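Local coordinates for SusD family protein (Bacteroides uniformis, PDB 7KV1) that probably binds beta-glucan at the cell surface of a gut Bacteroides as a surface glycan-binding protein of the SusD family, at residues A430-W433 and L434-R438; L455-R458 and R459-F462; G480-A483 and S484-A487; S502-A505 and K506-Y509. All coordinates share one frame; numbering follows the deposited sequence.

Interaction 1 (A430-W433 and L434-R438); sequences AKTW and LNEVR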
loop_
_atom_site.group_PDB
_atom_site.type_symbol
_atom_site.label_atom_id
_atom_site.label_comp_id
_atom_site.label_asym_id
_atom_site.label_seq_id
_atom_site.Cartn_x
_atom_site.Cartn_y
_atom_site.Cartn_z
ATOM N N ALA A 430 2.084 3.374 -24.300
ATOM C CA ALA A 430 1.995 4.194 -23.059
ATOM C C ALA A 430 0.767 5.109 -23.108
ATOM O O ALA A 430 0.034 5.203 -22.093
ATOM C CB ALA A 430 3.260 4.955 -22.898
ATOM N N LYS A 431 0.481 5.702 -24.271
ATOM C CA LYS A 431 -0.682 6.606 -24.451
ATOM C C LYS A 431 -1.974 5.798 -24.386
ATOM O O LYS A 431 -2.911 6.262 -23.732
ATOM C CB LYS A 431 -0.564 7.360 -25.781
ATOM C CG LYS A 431 -1.796 8.121 -26.229
ATOM C CD LYS A 431 -1.572 8.793 -27.591
ATOM C CE LYS A 431 -2.842 9.291 -28.242
ATOM N NZ LYS A 431 -2.503 10.072 -29.457
ATOM N N THR A 432 -2.055 4.655 -25.069
ATOM C CA THR A 432 -3.256 3.778 -24.997
ATOM C C THR A 432 -3.616 3.479 -23.524
ATOM O O THR A 432 -4.778 3.658 -23.118
ATOM C CB THR A 432 -3.018 2.480 -25.756
ATOM O OG1 THR A 432 -2.685 2.862 -27.091
ATOM C CG2 THR A 432 -4.233 1.575 -25.711
ATOM N N TRP A 433 -2.636 3.008 -22.765
ATOM C CA TRP A 433 -2.811 2.575 -21.351
ATOM C C TRP A 433 -3.191 3.742 -20.439
ATOM O O TRP A 433 -4.215 3.611 -19.712
ATOM C CB TRP A 433 -1.534 1.893 -20.877
ATOM C CG TRP A 433 -1.223 0.699 -21.709
ATOM C CD1 TRP A 433 -2.115 -0.106 -22.336
ATOM C CD2 TRP A 433 0.073 0.138 -21.946
ATOM N NE1 TRP A 433 -1.454 -1.121 -22.975
ATOM C CE2 TRP A 433 -0.115 -0.993 -22.769
ATOM C CE3 TRP A 433 1.369 0.477 -21.550
ATOM C CZ2 TRP A 433 0.942 -1.793 -23.191
ATOM C CZ3 TRP A 433 2.423 -0.303 -21.977
ATOM C CH2 TRP A 433 2.203 -1.414 -22.799
ATOM N N LEU A 434 -2.421 4.831 -20.443
ATOM C CA LEU A 434 -2.760 5.998 -19.587
ATOM C C LEU A 434 -4.156 6.512 -19.961
ATOM O O LEU A 434 -4.944 6.808 -19.039
ATOM C CB LEU A 434 -1.717 7.111 -19.715
ATOM C CG LEU A 434 -1.946 8.265 -18.734
ATOM C CD1 LEU A 434 -0.644 8.659 -18.061
ATOM C CD2 LEU A 434 -2.565 9.458 -19.427
ATOM N N ASN A 435 -4.503 6.547 -21.256
ATOM C CA ASN A 435 -5.792 7.149 -21.691
ATOM C C ASN A 435 -6.971 6.256 -21.275
ATOM O O ASN A 435 -8.066 6.813 -21.062
ATOM C CB ASN A 435 -5.805 7.496 -23.180
ATOM C CG ASN A 435 -5.032 8.762 -23.474
ATOM O OD1 ASN A 435 -4.733 9.511 -22.545
ATOM N ND2 ASN A 435 -4.708 9.011 -24.747
ATOM N N GLU A 436 -6.778 4.941 -21.156
ATOM C CA GLU A 436 -7.826 3.999 -20.648
ATOM C C GLU A 436 -8.208 4.394 -19.208
ATOM O O GLU A 436 -9.401 4.379 -18.885
ATOM C CB GLU A 436 -7.265 2.579 -20.722
ATOM C CG GLU A 436 -8.234 1.419 -20.702
ATOM C CD GLU A 436 -7.618 0.141 -21.289
ATOM O OE1 GLU A 436 -6.852 0.284 -22.317
ATOM O OE2 GLU A 436 -7.843 -1.015 -20.714
ATOM N N VAL A 437 -7.214 4.730 -18.385
ATOM C CA VAL A 437 -7.408 5.251 -17.000
ATOM C C VAL A 437 -8.088 6.624 -17.069
ATOM O O VAL A 437 -9.063 6.813 -16.336
ATOM C CB VAL A 437 -6.086 5.292 -16.208
ATOM C CG1 VAL A 437 -6.257 5.873 -14.818
ATOM C CG2 VAL A 437 -5.439 3.916 -16.101
ATOM N N ARG A 438 -7.601 7.562 -17.871
ATOM C CA ARG A 438 -8.202 8.927 -17.957
ATOM C C ARG A 438 -9.652 8.817 -18.427
ATOM O O ARG A 438 -10.517 9.438 -17.814
ATOM C CB ARG A 438 -7.400 9.793 -18.917
ATOM C CG ARG A 438 -6.044 10.193 -18.368
ATOM C CD ARG A 438 -5.356 11.272 -19.173
ATOM N NE ARG A 438 -6.082 12.527 -19.259
ATOM C CZ ARG A 438 -6.020 13.521 -18.374
ATOM N NH1 ARG A 438 -5.306 13.418 -17.252
ATOM N NH2 ARG A 438 -6.711 14.620 -18.615
#
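Lys-431 and Asn-435 meet one turn apart on helix 429-440, their side chains running at a slant to each other. The amide nitrogen ND2 of Asn-435 lies 3.4 Å from CG of Lys-431. The lysine chain is extended, with CG opposite the backbone N (chi1 169°), and this carries NZ past the amide to the carbonyl of Ala-447. OD1 of Asn-435 accepts a hydrogen bond from the backbone N of Leu-446. A leucine in place of Asn-435 would probably leave the N-H of Leu-446 without its acceptor and loosen the hold on the loop after the helix. The tight side of the helix is the other one. Leu-434 N bonds to Ala-430 O at 3.0 Å and is nearly straight, 171° at the hydrogen. The Trp-433 indole has Ala-430 N 4.0 Å above one face, toward the rim, and it packs on Leu-412 and Ala-415. Leu-434 packs on Val-454. The looser side holds Thr-432, which is exposed, and Glu-436, with a bound cobalt hexammine(III) about 4 Å from the Glu-436 side chain. Thr-432 CG2 and Glu-436 OE1 approach only to 4.5 Å. The pattern is that of an amphipathic helix in the helical-repeat (TPR-like) framework of SusD proteins.

Interaction 2 (L455-R458 and R459-F462); sequences LTER and RLEF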
loop_
_atom_site.group_PDB
_atom_site.type_symbol
_atom_site.label_atom_id
_atom_site.label_comp_id
_atom_site.label_asym_id
_atom_site.label_seq_id
_atom_site.Cartn_x
_atom_site.Cartn_y
_atom_site.Cartn_z
ATOM N N LEU A 455 3.091 10.080 -13.592
ATOM C CA LEU A 455 3.176 10.368 -12.137
ATOM C C LEU A 455 1.975 11.217 -11.703
ATOM O O LEU A 455 1.419 10.998 -10.577
ATOM C CB LEU A 455 4.519 11.051 -11.844
ATOM C CG LEU A 455 5.755 10.247 -12.220
ATOM C CD1 LEU A 455 6.982 11.042 -11.872
ATOM C CD2 LEU A 455 5.771 8.874 -11.528
ATOM N N THR A 456 1.558 12.192 -12.507
ATOM C CA THR A 456 0.380 13.025 -12.146
ATOM C C THR A 456 -0.860 12.143 -12.092
ATOM O O THR A 456 -1.645 12.285 -11.139
ATOM C CB THR A 456 0.208 14.211 -13.104
ATOM O OG1 THR A 456 1.360 15.023 -12.886
ATOM C CG2 THR A 456 -1.088 14.968 -12.881
ATOM N N GLU A 457 -1.041 11.264 -13.069
ATOM C CA GLU A 457 -2.217 10.372 -13.127
ATOM C C GLU A 457 -2.261 9.430 -11.912
ATOM O O GLU A 457 -3.358 9.220 -11.356
ATOM C CB GLU A 457 -2.269 9.599 -14.439
ATOM C CG GLU A 457 -3.664 9.181 -14.798
ATOM C CD GLU A 457 -4.609 10.330 -15.116
ATOM O OE1 GLU A 457 -4.148 11.300 -15.757
ATOM O OE2 GLU A 457 -5.810 10.235 -14.721
ATOM N N ARG A 458 -1.111 8.954 -11.455
ATOM C CA ARG A 458 -1.003 8.129 -10.242
ATOM C C ARG A 458 -1.531 8.929 -9.044
ATOM O O ARG A 458 -2.180 8.335 -8.200
ATOM C CB ARG A 458 0.448 7.661 -10.023
ATOM C CG ARG A 458 0.939 6.644 -11.040
ATOM C CD ARG A 458 2.385 6.286 -10.785
ATOM N NE ARG A 458 2.423 5.433 -9.623
ATOM C CZ ARG A 458 2.295 4.105 -9.655
ATOM N NH1 ARG A 458 2.174 3.472 -10.799
ATOM N NH2 ARG A 458 2.286 3.404 -8.546
ATOM N N ARG A 459 -1.231 10.223 -8.956
ATOM C CA ARG A 459 -1.676 11.030 -7.802
ATOM C C ARG A 459 -3.213 11.113 -7.820
ATOM O O ARG A 459 -3.850 10.949 -6.770
ATOM C CB ARG A 459 -1.081 12.438 -7.857
ATOM C CG ARG A 459 -1.480 13.263 -6.643
ATOM C CD ARG A 459 -1.079 14.719 -6.540
ATOM N NE ARG A 459 -1.386 15.045 -5.134
ATOM C CZ ARG A 459 -1.361 16.253 -4.596
ATOM N NH1 ARG A 459 -1.063 17.309 -5.335
ATOM N NH2 ARG A 459 -1.694 16.404 -3.321
ATOM N N LEU A 460 -3.796 11.351 -8.988
ATOM C CA LEU A 460 -5.264 11.481 -9.111
ATOM C C LEU A 460 -5.945 10.132 -8.821
ATOM O O LEU A 460 -7.074 10.108 -8.236
ATOM C CB LEU A 460 -5.624 12.014 -10.499
ATOM C CG LEU A 460 -5.091 13.402 -10.855
ATOM C CD1 LEU A 460 -5.366 13.707 -12.331
ATOM C CD2 LEU A 460 -5.739 14.474 -9.996
ATOM N N GLU A 461 -5.318 9.033 -9.210
ATOM C CA GLU A 461 -5.970 7.708 -9.254
ATOM C C GLU A 461 -5.984 7.069 -7.861
ATOM O O GLU A 461 -6.932 6.326 -7.593
ATOM C CB GLU A 461 -5.272 6.831 -10.286
ATOM C CG GLU A 461 -5.866 5.442 -10.500
ATOM C CD GLU A 461 -7.242 5.414 -11.133
ATOM O OE1 GLU A 461 -7.585 6.406 -11.776
ATOM O OE2 GLU A 461 -7.966 4.376 -10.976
ATOM N N PHE A 462 -4.988 7.344 -7.020
ATOM C CA PHE A 462 -4.681 6.497 -5.840
ATOM C C PHE A 462 -4.768 7.267 -4.517
ATOM O O PHE A 462 -4.193 6.814 -3.515
ATOM C CB PHE A 462 -3.326 5.826 -6.047
ATOM C CG PHE A 462 -3.307 4.874 -7.211
ATOM C CD1 PHE A 462 -4.161 3.781 -7.263
ATOM C CD2 PHE A 462 -2.421 5.062 -8.252
ATOM C CE1 PHE A 462 -4.173 2.947 -8.363
ATOM C CE2 PHE A 462 -2.393 4.193 -9.334
ATOM C CZ PHE A 462 -3.279 3.142 -9.387
#
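Phe-462 closes the helical turn begun by Arg-458. Its ring atom CD2 lies 3.3 Å from Arg-458 O, and the approach is oblique. The ring's chi1 of -64° sets CG beside its own backbone N, and this brings CD2 back over the previous turn. CG of Glu-461 sits 3.6 Å above the centre of one ring face. Backbone hydrogen bonds form the second group. Leu-460 N meets Thr-456 O at 3.2 Å. Glu-461 N reaches Glu-457 O at 2.9 Å. Phe-462 N gives only a weak bond to Arg-458 O, and Phe-462 is the first residue to leave helical angles. Apolar contact is modest, with CG2 of Thr-456 4.5 Å from CD1 of Leu-460. A closer carbon-to-oxygen contact puts CG of Leu-460 3.6 Å from Thr-456 O. The charged ends form the last group, and they find their partners in other parts of the fold. Glu-457 pairs with Arg-353 and Arg-438, and Glu-461 with Arg-353, Arg-407 and Arg-440. Arg-458 bends at chi3 (74°) and pairs with Asp-471 and Glu-410. Glu-457 OE2 and Glu-461 OE1 are 5.1 Å apart. The arginines around them probably offset this repulsion, so that both buried carboxylates are likely to stay ionised.

Interaction 3 (G480-A483 and S484-A487); sequences GASA and SNKA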
loop_
_atom_site.group_PDB
_atom_site.type_symbol
_atom_site.label_atom_id
_atom_site.label_comp_id
_atom_site.label_asym_id
_atom_site.label_seq_id
_atom_site.Cartn_x
_atom_site.Cartn_y
_atom_site.Cartn_z
ATOM N N GLY A 480 12.521 12.766 -15.967
ATOM C CA GLY A 480 11.496 13.744 -16.406
ATOM C C GLY A 480 10.410 14.038 -15.369
ATOM O O GLY A 480 9.351 14.535 -15.783
ATOM N N ALA A 481 10.631 13.785 -14.076
ATOM C CA ALA A 481 9.641 14.113 -13.021
ATOM C C ALA A 481 9.638 15.632 -12.807
ATOM O O ALA A 481 10.705 16.177 -12.611
ATOM C CB ALA A 481 9.937 13.395 -11.725
ATOM N N SER A 482 8.469 16.268 -12.757
ATOM C CA SER A 482 8.335 17.711 -12.424
ATOM C C SER A 482 8.431 17.888 -10.900
ATOM O O SER A 482 8.284 16.879 -10.128
ATOM C CB SER A 482 7.039 18.246 -12.899
ATOM O OG SER A 482 6.006 17.675 -12.101
ATOM N N ALA A 483 8.556 19.137 -10.475
ATOM C CA ALA A 483 8.767 19.503 -9.063
ATOM C C ALA A 483 7.587 18.994 -8.217
ATOM O O ALA A 483 7.828 18.479 -7.108
ATOM C CB ALA A 483 9.003 20.989 -8.950
ATOM N N SER A 484 6.364 19.071 -8.734
ATOM C CA SER A 484 5.138 18.695 -7.992
ATOM C C SER A 484 5.095 17.170 -7.783
ATOM O O SER A 484 4.315 16.726 -6.944
ATOM C CB SER A 484 3.911 19.227 -8.709
ATOM O OG SER A 484 3.694 18.510 -9.913
ATOM N N ASN A 485 5.957 16.397 -8.462
ATOM C CA ASN A 485 5.912 14.912 -8.454
ATOM C C ASN A 485 7.195 14.359 -7.833
ATOM O O ASN A 485 7.371 13.122 -7.873
ATOM C CB ASN A 485 5.607 14.407 -9.860
ATOM C CG ASN A 485 4.134 14.539 -10.192
ATOM O OD1 ASN A 485 3.272 14.407 -9.315
ATOM N ND2 ASN A 485 3.830 14.803 -11.442
ATOM N N LYS A 486 8.009 15.202 -7.186
ATOM C CA LYS A 486 9.246 14.727 -6.515
ATOM C C LYS A 486 9.216 15.078 -5.032
ATOM O O LYS A 486 8.900 16.215 -4.727
ATOM C CB LYS A 486 10.502 15.318 -7.173
ATOM C CG LYS A 486 10.699 14.917 -8.615
ATOM C CD LYS A 486 11.800 15.712 -9.286
ATOM C CE LYS A 486 13.169 15.438 -8.708
ATOM N NZ LYS A 486 14.143 15.138 -9.789
ATOM N N ALA A 487 9.655 14.148 -4.172
ATOM C CA ALA A 487 9.663 14.301 -2.699
ATOM C C ALA A 487 10.342 15.619 -2.276
ATOM O O ALA A 487 9.739 16.325 -1.425
ATOM C CB ALA A 487 10.302 13.113 -2.019
#
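Lys-486 lays its aliphatic chain against Ala-481 across a short 3-10 turn, in the loop that leads into helix 487-490. Lys-486 holds the N-cap position of that helix. Its CG is 3.5 Å from the CB of Ala-481, and its CD is 3.5 Å from Ala-481 O. CG lies beside the lysine's own backbone N (chi1 -63°), which puts CG and CD against Ala-481; the chain bends only further out. Two backbone bonds close the turn. Asn-485 N bonds to Ser-482 O at 2.9 Å, and Lys-486 N bonds to Ala-483 O at 3.3 Å. In both, the donor stands above the carbonyl plane, which fits the tight winding. The amide of Asn-485 bonds to helix 451-461. Its ND2 donates to Asp-452 and Thr-456, and its OD1 accepts from Arg-468. This buried amide therefore joins the turn to helices 451-461 and 468-474. Ala-481 also packs on Leu-455 of the first of these helices. The serines face each other at the exposed edge. Each holds its hydroxyl between its backbone N and carbonyl carbon (chi1 70° and 71°), and the OG atoms of Ser-482 and Ser-484 lie 3.3 Å apart in a weak contact.

Interaction 4 (S502-A505 and K506-Y509); sequences SWTA and KKKY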
loop_
_atom_site.group_PDB
_atom_site.type_symbol
_atom_site.label_atom_id
_atom_site.label_comp_id
_atom_site.label_asym_id
_atom_site.label_seq_id
_atom_site.Cartn_x
_atom_site.Cartn_y
_atom_site.Cartn_z
ATOM N N SER A 502 11.248 20.242 5.234
ATOM C CA SER A 502 11.232 19.699 3.853
ATOM C C SER A 502 11.832 18.288 3.851
ATOM O O SER A 502 12.789 18.011 4.596
ATOM C CB SER A 502 11.943 20.611 2.923
ATOM O OG SER A 502 11.331 21.888 2.962
ATOM N N TRP A 503 11.256 17.385 3.079
ATOM C CA TRP A 503 11.817 16.021 2.930
ATOM C C TRP A 503 13.207 16.084 2.287
ATOM O O TRP A 503 13.356 16.778 1.268
ATOM C CB TRP A 503 10.892 15.158 2.081
ATOM C CG TRP A 503 11.269 13.708 2.055
ATOM C CD1 TRP A 503 10.751 12.724 2.836
ATOM C CD2 TRP A 503 12.220 13.075 1.191
ATOM N NE1 TRP A 503 11.290 11.513 2.492
ATOM C CE2 TRP A 503 12.194 11.694 1.479
ATOM C CE3 TRP A 503 13.075 13.527 0.178
ATOM C CZ2 TRP A 503 13.000 10.759 0.817
ATOM C CZ3 TRP A 503 13.861 12.605 -0.488
ATOM C CH2 TRP A 503 13.842 11.242 -0.159
ATOM N N THR A 504 14.153 15.320 2.826
ATOM C CA THR A 504 15.506 15.091 2.254
ATOM C C THR A 504 15.820 13.598 2.359
ATOM O O THR A 504 15.096 12.867 3.040
ATOM C CB THR A 504 16.592 15.947 2.922
ATOM O OG1 THR A 504 16.637 15.583 4.294
ATOM C CG2 THR A 504 16.326 17.428 2.795
ATOM N N ALA A 505 16.838 13.160 1.631
ATOM C CA ALA A 505 17.171 11.736 1.410
ATOM C C ALA A 505 17.354 11.002 2.732
ATOM O O ALA A 505 17.045 9.813 2.810
ATOM C CB ALA A 505 18.431 11.673 0.548
ATOM N N LYS A 506 17.856 11.670 3.765
ATOM C CA LYS A 506 18.065 10.975 5.063
ATOM C C LYS A 506 16.724 10.587 5.718
ATOM O O LYS A 506 16.753 9.799 6.631
ATOM C CB LYS A 506 18.894 11.842 6.001
ATOM C CG LYS A 506 18.260 13.129 6.474
ATOM C CD LYS A 506 19.228 13.850 7.407
ATOM C CE LYS A 506 18.715 15.196 7.848
ATOM N NZ LYS A 506 19.590 15.707 8.924
ATOM N N LYS A 507 15.600 11.126 5.263
ATOM C CA LYS A 507 14.254 10.807 5.803
ATOM C C LYS A 507 13.670 9.581 5.087
ATOM O O LYS A 507 12.567 9.184 5.426
ATOM C CB LYS A 507 13.335 12.025 5.659
ATOM C CG LYS A 507 13.868 13.310 6.290
ATOM C CD LYS A 507 14.211 13.162 7.764
ATOM C CE LYS A 507 14.680 14.454 8.430
ATOM N NZ LYS A 507 14.918 14.220 9.874
ATOM N N LYS A 508 14.370 9.024 4.104
ATOM C CA LYS A 508 13.889 7.888 3.288
ATOM C C LYS A 508 13.720 6.605 4.092
ATOM O O LYS A 508 12.868 5.796 3.704
ATOM C CB LYS A 508 14.876 7.604 2.159
ATOM C CG LYS A 508 14.381 6.577 1.159
ATOM C CD LYS A 508 15.122 6.647 -0.171
ATOM C CE LYS A 508 14.671 5.546 -1.097
ATOM N NZ LYS A 508 15.267 5.697 -2.452
ATOM N N TYR A 509 14.495 6.405 5.146
ATOM C CA TYR A 509 14.422 5.210 6.026
ATOM C C TYR A 509 14.095 5.704 7.431
ATOM O O TYR A 509 14.908 6.433 8.001
ATOM C CB TYR A 509 15.730 4.418 5.964
ATOM C CG TYR A 509 16.153 4.122 4.549
ATOM C CD1 TYR A 509 15.346 3.350 3.733
ATOM C CD2 TYR A 509 17.321 4.628 4.020
ATOM C CE1 TYR A 509 15.690 3.074 2.423
ATOM C CE2 TYR A 509 17.670 4.382 2.705
ATOM C CZ TYR A 509 16.868 3.576 1.917
ATOM O OH TYR A 509 17.188 3.344 0.605
HETATM O O HOH W 1 19.633 14.162 3.428
#
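The backbone makes a short 3-10 turn, in which Lys-507 N bonds to Thr-504 O at 2.9 Å and Lys-508 N to Ala-505 O at 3.1 Å, both from above the carbonyl plane. The turn lies in the long loop between helices 487-490 and 514-519. Trp-503 precedes it and folds its indole beneath it. A chi1 of -171° turns the indole away from the tryptophan's own N and swings the ring along the chain to the lysines. CB of Lys-507 lies over the face of the five-membered ring, 4.1 Å from its centroid and 26° off the normal, in a CH-pi contact. The two side chains run past each other in opposite directions. CZ2 of the indole lies 3.9 Å from CB of Lys-508, which crosses it at a slant. NE1 of Trp-503 bonds to the hydroxyl of Tyr-469, and the ring meets Tyr-101 edge to face. An alanine at Trp-503 would probably open a gap under the turn and leave the Tyr-469 hydroxyl without this partner. Lys-507 bends at chi2 (-56°) and sends NZ to the carbonyls of Tyr-101 and Tyr-528. Lys-506 instead extends to the chain end, where NZ pairs with the terminal carboxylate of Lys-529. Thr-504 and Lys-506 run side by side on the outer surface, with OG1 of Thr-504 3.7 Å from CG of Lys-506. A water bridges their polar atoms. It accepts from Lys-506 N at 3.1 Å and is weakly bonded to Thr-504 OG1 at 3.4 Å.

The four contacts come in series along the chain, from 430-438 to 502-509, all within the SusD family region. Interactions 1 and 2 lie on consecutive helices, 429-440 and 451-461, with centres about 12 Å apart. The Arg-438 to Glu-457 salt bridge and the packing of Val-437 on Glu-461 join them. Interaction 3, its centre also about 12 Å from that of interaction 2, meets it through Leu-455 on Ala-481 and a probable Thr-456 to Asn-485 hydrogen bond. The centre of interaction 4 is about 15 Å from that of interaction 3, and Trp-503 packs on Ala-487. The centres of interactions 1 and 4 are about 32 Å apart, and the two do not touch. Neighbouring contacts thus form a connected path from the helices to the C-terminal loops.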